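Local coordinates for FAD-binding PCMH-type domain-containing protein (Gibberella zeae, PDB 6YJO) that probably oxidises oligosaccharides as a flavoenzyme of the oxygen-dependent FAD-linked oxidoreductase family, using an FAD covalently attached to the chain at two points, at residues Y204-D207 with W208-Y211; A397-L400 with F401-L404; L482-L485 with K486-D490. All coordinates share one frame; numbering follows the deposited sequence.

How the interactions relate
All three interactions are local, made within short stretches at the periphery of the protein. Interactions 1 and 2 are surface turns, held mainly by backbone bonds; interaction 3 runs along the last helix, 479-489, and is partly buried: its inner side holds three leucines and a buried charged pair, its outer side a water bridge. The turn of interaction 1 touches that of interaction 2, D207 OD2 lying 4.1 Å from T399 CG2. Interactions 1 and 3 do not touch each other, yet both meet one glycan: the sugar beside L489 (chain C) carries the sugar beside Y210 (chain B) on its O4. Helix 211-220, which follows interaction 1, also packs against L482 and L485 of interaction 3.

Interaction 1: Y204-D207 with W208-Y211; sequences YAAD and WEYY. With NAG (2-acetamido-2-deoxy-beta-D-glucopyranose), chain B.
An alpha-turn joins strand 202-206 to helix 211-220, closed where the carbonyl of A206 takes the backbone N-H of Y210. The bond from Y210 N to A206 O is 2.8 Å long, with an angle of 154° at the hydrogen. D207, W208 and E209 make the right-handed bend between them, and the chain enters the next helix at once, with Y210 as its N-cap residue. The ring of Y210 lies alongside the end of the strand: CG lies beside its own backbone N (chi1 -65°), which sets the ring edge at the strand, with CD2 3.5 Å from Y204 O. On the other side of the ring, Y210 CE1 comes within 3.3 Å of the acetamide oxygen O7 of the chain B NAG, which approaches obliquely. The chain of E209 bends at chi2 and returns toward the strand, its OE1 3.6 Å from A206 CB. The other oxygen, OE2, meets the edge of the Y204 ring 4.0 Å from CD2, with ring and carboxylate planes 61° apart. At the far end the Y211 ring presents its edge to the D207 carbonyl, CD1 lying 3.2 Å from O. The carboxylate of D207 turns elsewhere, its OD1 held by R218 in a salt bridge and by N407. A205 faces inward, onto L213, T214 and L217 of the following helix. This is a tight beta-to-alpha connection at the glycosylated surface of the FAD-binding part of the fold.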
# COMPACT_ATOMS: atom_id res chain seq x y z
N TYR A 204 6.42 -21.37 -8.70
CA TYR A 204 7.13 -20.13 -8.97
C TYR A 204 6.39 -19.44 -10.11
O TYR A 204 6.37 -19.94 -11.23
CB TYR A 204 8.60 -20.35 -9.32
CG TYR A 204 9.28 -19.04 -9.62
CD1 TYR A 204 9.54 -18.12 -8.61
CD2 TYR A 204 9.63 -18.70 -10.92
CE1 TYR A 204 10.14 -16.92 -8.87
CE2 TYR A 204 10.24 -17.49 -11.20
CZ TYR A 204 10.49 -16.60 -10.17
OH TYR A 204 11.10 -15.39 -10.43
N ALA A 205 5.79 -18.29 -9.81
CA ALA A 205 4.95 -17.57 -10.75
C ALA A 205 5.75 -16.45 -11.40
O ALA A 205 6.27 -15.57 -10.70
CB ALA A 205 3.71 -17.00 -10.04
N ALA A 206 5.86 -16.49 -12.73
CA ALA A 206 6.52 -15.43 -13.48
C ALA A 206 5.81 -15.30 -14.82
O ALA A 206 5.00 -16.14 -15.21
CB ALA A 206 8.02 -15.70 -13.65
N ASP A 207 6.13 -14.21 -15.54
CA ASP A 207 5.40 -13.89 -16.76
C ASP A 207 5.40 -15.05 -17.74
O ASP A 207 4.38 -15.33 -18.38
CB ASP A 207 5.98 -12.64 -17.41
CG ASP A 207 5.34 -11.36 -16.90
OD1 ASP A 207 4.25 -11.44 -16.28
OD2 ASP A 207 5.90 -10.27 -17.12
N TRP A 208 6.53 -15.75 -17.87
CA TRP A 208 6.62 -16.82 -18.86
C TRP A 208 5.80 -18.03 -18.45
O TRP A 208 4.92 -18.49 -19.19
CB TRP A 208 8.08 -17.21 -19.08
CG TRP A 208 8.31 -17.97 -20.35
CD1 TRP A 208 8.44 -19.33 -20.49
CD2 TRP A 208 8.43 -17.42 -21.66
NE1 TRP A 208 8.63 -19.65 -21.81
CE2 TRP A 208 8.63 -18.50 -22.55
CE3 TRP A 208 8.39 -16.12 -22.18
CZ2 TRP A 208 8.80 -18.31 -23.93
CZ3 TRP A 208 8.56 -15.94 -23.54
CH2 TRP A 208 8.75 -17.03 -24.40
N GLU A 209 6.05 -18.56 -17.25
CA GLU A 209 5.43 -19.82 -16.85
C GLU A 209 3.96 -19.65 -16.48
O GLU A 209 3.18 -20.59 -16.65
CB GLU A 209 6.19 -20.43 -15.68
CG GLU A 209 7.67 -20.72 -15.95
CD GLU A 209 8.58 -19.59 -15.50
OE1 GLU A 209 8.35 -18.43 -15.91
OE2 GLU A 209 9.52 -19.87 -14.73
N TYR A 210 3.56 -18.47 -15.99
CA TYR A 210 2.21 -18.27 -15.47
C TYR A 210 1.82 -16.80 -15.68
O TYR A 210 1.79 -15.99 -14.75
CB TYR A 210 2.11 -18.68 -14.00
CG TYR A 210 2.35 -20.16 -13.76
CD1 TYR A 210 1.36 -21.09 -14.06
CD2 TYR A 210 3.55 -20.62 -13.24
CE1 TYR A 210 1.57 -22.44 -13.85
CE2 TYR A 210 3.76 -21.96 -13.02
CZ TYR A 210 2.77 -22.87 -13.33
OH TYR A 210 2.97 -24.22 -13.12
N TYR A 211 1.49 -16.47 -16.93
CA TYR A 211 1.28 -15.07 -17.30
C TYR A 211 0.12 -14.45 -16.53
O TYR A 211 0.22 -13.33 -16.03
CB TYR A 211 1.04 -14.97 -18.81
CG TYR A 211 1.20 -13.57 -19.38
CD1 TYR A 211 2.46 -13.05 -19.62
CD2 TYR A 211 0.10 -12.78 -19.67
CE1 TYR A 211 2.62 -11.77 -20.14
CE2 TYR A 211 0.25 -11.51 -20.20
CZ TYR A 211 1.51 -11.01 -20.43
OH TYR A 211 1.68 -9.74 -20.94
C1 NAG B . -2.85 -26.21 -12.85
C2 NAG B . -1.96 -25.28 -13.69
C3 NAG B . -2.24 -25.44 -15.18
C4 NAG B . -2.13 -26.91 -15.58
C5 NAG B . -3.12 -27.71 -14.74
C6 NAG B . -3.06 -29.19 -15.04
C7 NAG B . -1.39 -23.32 -12.32
C8 NAG B . -1.70 -21.88 -12.03
N2 NAG B . -2.12 -23.89 -13.28
O3 NAG B . -1.28 -24.67 -15.90
O4 NAG B . -2.31 -27.15 -16.97
O5 NAG B . -2.78 -27.56 -13.36
O6 NAG B . -2.04 -29.82 -14.27
O7 NAG B . -0.51 -23.93 -11.71

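Interaction 2: A397-L400 with F401-L404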
# COMPACT_ATOMS: atom_id res chain seq x y z
N ALA A 397 4.52 2.18 -17.17
CA ALA A 397 5.37 1.09 -16.71
C ALA A 397 5.37 -0.04 -17.74
O ALA A 397 4.37 -0.31 -18.40
CB ALA A 397 4.90 0.58 -15.35
N LYS A 398 6.52 -0.70 -17.86
CA LYS A 398 6.76 -1.69 -18.90
C LYS A 398 7.12 -3.03 -18.28
O LYS A 398 7.54 -3.11 -17.12
CB LYS A 398 7.90 -1.25 -19.83
CG LYS A 398 7.73 0.12 -20.46
CD LYS A 398 6.57 0.16 -21.45
CE LYS A 398 6.50 1.49 -22.17
NZ LYS A 398 5.08 1.90 -22.43
N THR A 399 6.96 -4.09 -19.07
CA THR A 399 7.56 -5.37 -18.72
C THR A 399 9.07 -5.20 -18.64
O THR A 399 9.69 -4.59 -19.52
CB THR A 399 7.19 -6.44 -19.74
OG1 THR A 399 5.79 -6.74 -19.64
CG2 THR A 399 7.99 -7.71 -19.49
N LEU A 400 9.67 -5.74 -17.58
CA LEU A 400 11.08 -5.49 -17.32
C LEU A 400 11.94 -5.94 -18.50
O LEU A 400 11.65 -6.93 -19.17
CB LEU A 400 11.51 -6.20 -16.04
CG LEU A 400 10.79 -5.64 -14.81
CD1 LEU A 400 11.26 -6.27 -13.51
CD2 LEU A 400 10.95 -4.13 -14.76
N PHE A 401 13.00 -5.17 -18.76
CA PHE A 401 13.93 -5.43 -19.86
C PHE A 401 13.23 -5.42 -21.21
O PHE A 401 13.64 -6.10 -22.15
CB PHE A 401 14.67 -6.76 -19.65
CG PHE A 401 15.47 -6.81 -18.38
CD1 PHE A 401 16.53 -5.94 -18.18
CD2 PHE A 401 15.17 -7.73 -17.39
CE1 PHE A 401 17.27 -5.98 -17.01
CE2 PHE A 401 15.91 -7.79 -16.23
CZ PHE A 401 16.96 -6.91 -16.04
N THR A 402 12.16 -4.62 -21.32
CA THR A 402 11.35 -4.58 -22.53
C THR A 402 10.83 -3.16 -22.73
O THR A 402 10.86 -2.33 -21.81
CB THR A 402 10.18 -5.58 -22.43
OG1 THR A 402 10.69 -6.91 -22.35
CG2 THR A 402 9.28 -5.48 -23.64
N ASP A 403 10.37 -2.88 -23.95
CA ASP A 403 9.68 -1.64 -24.27
C ASP A 403 8.18 -1.85 -24.45
O ASP A 403 7.50 -0.99 -25.03
CB ASP A 403 10.28 -1.00 -25.52
CG ASP A 403 11.50 -0.15 -25.22
OD1 ASP A 403 12.05 -0.26 -24.10
OD2 ASP A 403 11.91 0.65 -26.10
N LEU A 404 7.63 -3.00 -23.96
CA LEU A 404 6.24 -3.41 -24.01
C LEU A 404 5.57 -3.18 -22.66
O LEU A 404 6.23 -3.20 -21.62
CB LEU A 404 6.11 -4.88 -24.40
CG LEU A 404 6.89 -5.37 -25.63
CD1 LEU A 404 6.72 -6.88 -25.82
CD2 LEU A 404 6.47 -4.61 -26.89
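K398 is bent at its second torsion (chi2 -67°), which brings CD back to 3.4 Å from L404 O; K398 CB, placed by the backbone, stands 3.1 Å from the same L404 O. That oxygen also receives the backbone N-H of T399, T399 N to L404 O measuring 2.8 Å with an angle of 148° at the hydrogen, so one carbonyl is met by both an amide and a methylene chain and draws T399 and L404 together across the turn. T399 and T402 have the same first torsion and lie side by side, pointing the same way, T399 CG2 being 4.0 Å from T402 OG1. The hydroxyl of T399 bonds to the carbonyl of P405, the residue after L404. Between the threonines the chain reverses: L400 has the polyproline-like backbone, and F401 the positive phi (60°), of the two central residues of a type II turn. The F401 ring lies obliquely beside the L400 peptide, with L400 CB 4.2 Å from F401 CD2, and both side chains reach Q233 of strand 226-236. T399 to T402 thus form a type II beta turn, set in the surface loop that links strands 380-386 and 417-423 of the seven-stranded antiparallel sheet.

Interaction 3: L482-L485 with K486-D490; sequences LKKL and KAELD. With NAG (2-acetamido-2-deoxy-beta-D-glucopyranose), chain C.
L485 and L489 meet branch to branch one turn apart on the last alpha-helix, 479-489, within the berberine-like C-terminal region. Their side chains are set at a slant, L485 CG turned anti to its backbone N (chi1 -179°) while L489 CG sits beside its own (chi1 -56°). The two CD1 methyls meet closely, L485 CD1 to L489 CD1 being 3.4 Å. L485 goes on to touch F224 and A216, so this face of the helix packs against helix 211-220 and the loop after it, which L482 touches as well. The second methyl of L489 meets the glycan, L489 CD2 coming within 3.4 Å of C6 of the chain C NAG, whose O6 also makes a weak hydrogen bond to the carbonyl of E488.

The outer face is polar. K484 and E488 are too far apart for a salt bridge, but one water spans them: it accepts a bond from K484 NZ at 2.7 Å and donates one to E488 OE2 at 2.6 Å. Behind this, the backbone runs in regular i to i+4 bonds, the one from K486 N to L482 O being short and that from E488 N to K484 O weak.

The buried charged pair spans the last turn of the helix, from K486 to D490. K486 bends at chi2 and then runs straight, and its ammonium bonds to D490 and also to D493 and the carbonyl of S223. D490, in turn, receives the backbone N-H groups of M494 and F495, which steadies its carboxylate. The salt bridge from K486 NZ to D490 OD2 is 3.0 Å long and comes in on the anti side of that oxygen, 31° out of the carboxylate plane.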
# COMPACT_ATOMS: atom_id res chain seq x y z
N LEU A 482 -9.94 -11.15 -13.18
CA LEU A 482 -9.60 -11.55 -11.82
C LEU A 482 -10.59 -12.59 -11.30
O LEU A 482 -10.19 -13.61 -10.72
CB LEU A 482 -9.57 -10.33 -10.90
CG LEU A 482 -8.38 -9.38 -11.02
CD1 LEU A 482 -8.70 -8.03 -10.39
CD2 LEU A 482 -7.14 -9.98 -10.38
N LYS A 483 -11.89 -12.35 -11.47
CA LYS A 483 -12.89 -13.31 -11.03
C LYS A 483 -12.77 -14.62 -11.80
O LYS A 483 -12.99 -15.70 -11.23
CB LYS A 483 -14.29 -12.72 -11.19
CG LYS A 483 -14.59 -11.58 -10.23
CD LYS A 483 -15.85 -10.84 -10.64
CE LYS A 483 -16.96 -10.98 -9.62
NZ LYS A 483 -17.34 -12.40 -9.37
N LYS A 484 -12.45 -14.55 -13.09
CA LYS A 484 -12.25 -15.77 -13.86
C LYS A 484 -11.08 -16.56 -13.32
O LYS A 484 -11.15 -17.80 -13.21
CB LYS A 484 -12.03 -15.43 -15.34
CG LYS A 484 -12.06 -16.64 -16.26
CD LYS A 484 -11.85 -16.26 -17.71
CE LYS A 484 -10.38 -16.14 -18.07
NZ LYS A 484 -9.67 -17.44 -17.96
N LEU A 485 -10.00 -15.87 -12.96
CA LEU A 485 -8.81 -16.54 -12.45
C LEU A 485 -9.00 -17.04 -11.02
O LEU A 485 -8.44 -18.08 -10.64
CB LEU A 485 -7.62 -15.59 -12.52
CG LEU A 485 -6.26 -16.10 -12.05
CD1 LEU A 485 -5.87 -17.37 -12.77
CD2 LEU A 485 -5.22 -15.01 -12.28
N LYS A 486 -9.78 -16.32 -10.22
CA LYS A 486 -10.08 -16.78 -8.86
C LYS A 486 -10.80 -18.13 -8.89
O LYS A 486 -10.53 -19.00 -8.06
CB LYS A 486 -10.90 -15.72 -8.13
CG LYS A 486 -11.38 -16.12 -6.74
CD LYS A 486 -10.32 -15.94 -5.67
CE LYS A 486 -10.85 -16.38 -4.31
NZ LYS A 486 -9.90 -16.15 -3.19
N ALA A 487 -11.71 -18.31 -9.85
CA ALA A 487 -12.43 -19.58 -9.95
C ALA A 487 -11.49 -20.71 -10.36
O ALA A 487 -11.65 -21.85 -9.90
CB ALA A 487 -13.59 -19.45 -10.93
N GLU A 488 -10.52 -20.42 -11.23
CA GLU A 488 -9.52 -21.41 -11.60
C GLU A 488 -8.78 -21.92 -10.36
O GLU A 488 -8.68 -23.13 -10.14
CB GLU A 488 -8.51 -20.81 -12.57
CG GLU A 488 -8.69 -21.18 -14.03
CD GLU A 488 -7.37 -21.11 -14.79
OE1 GLU A 488 -6.53 -22.03 -14.64
OE2 GLU A 488 -7.15 -20.11 -15.52
N LEU A 489 -8.26 -21.00 -9.55
CA LEU A 489 -7.24 -21.30 -8.56
C LEU A 489 -7.78 -21.47 -7.15
O LEU A 489 -7.33 -22.36 -6.43
CB LEU A 489 -6.18 -20.19 -8.57
CG LEU A 489 -5.56 -19.95 -9.96
CD1 LEU A 489 -4.58 -18.79 -9.94
CD2 LEU A 489 -4.89 -21.22 -10.47
N ASP A 490 -8.73 -20.64 -6.73
CA ASP A 490 -9.32 -20.72 -5.40
C ASP A 490 -10.84 -20.71 -5.55
O ASP A 490 -11.50 -19.70 -5.26
CB ASP A 490 -8.84 -19.57 -4.51
CG ASP A 490 -9.13 -19.80 -3.04
OD1 ASP A 490 -9.44 -20.95 -2.66
OD2 ASP A 490 -9.05 -18.83 -2.26
C1 NAG C . -3.35 -27.05 -7.63
C2 NAG C . -3.01 -28.26 -8.50
C3 NAG C . -2.32 -27.83 -9.79
C4 NAG C . -3.10 -26.73 -10.50
C5 NAG C . -3.45 -25.61 -9.53
C6 NAG C . -4.36 -24.57 -10.14
C7 NAG C . -2.41 -30.51 -7.71
C8 NAG C . -1.44 -31.32 -6.90
N2 NAG C . -2.17 -29.19 -7.76
O3 NAG C . -2.19 -28.96 -10.64
O4 NAG C . -2.29 -26.17 -11.52
O5 NAG C . -4.13 -26.13 -8.38
O6 NAG C . -5.72 -24.98 -10.09
O7 NAG C . -3.36 -31.02 -8.29
O HOH W 1 -9.45 -19.82 -16.78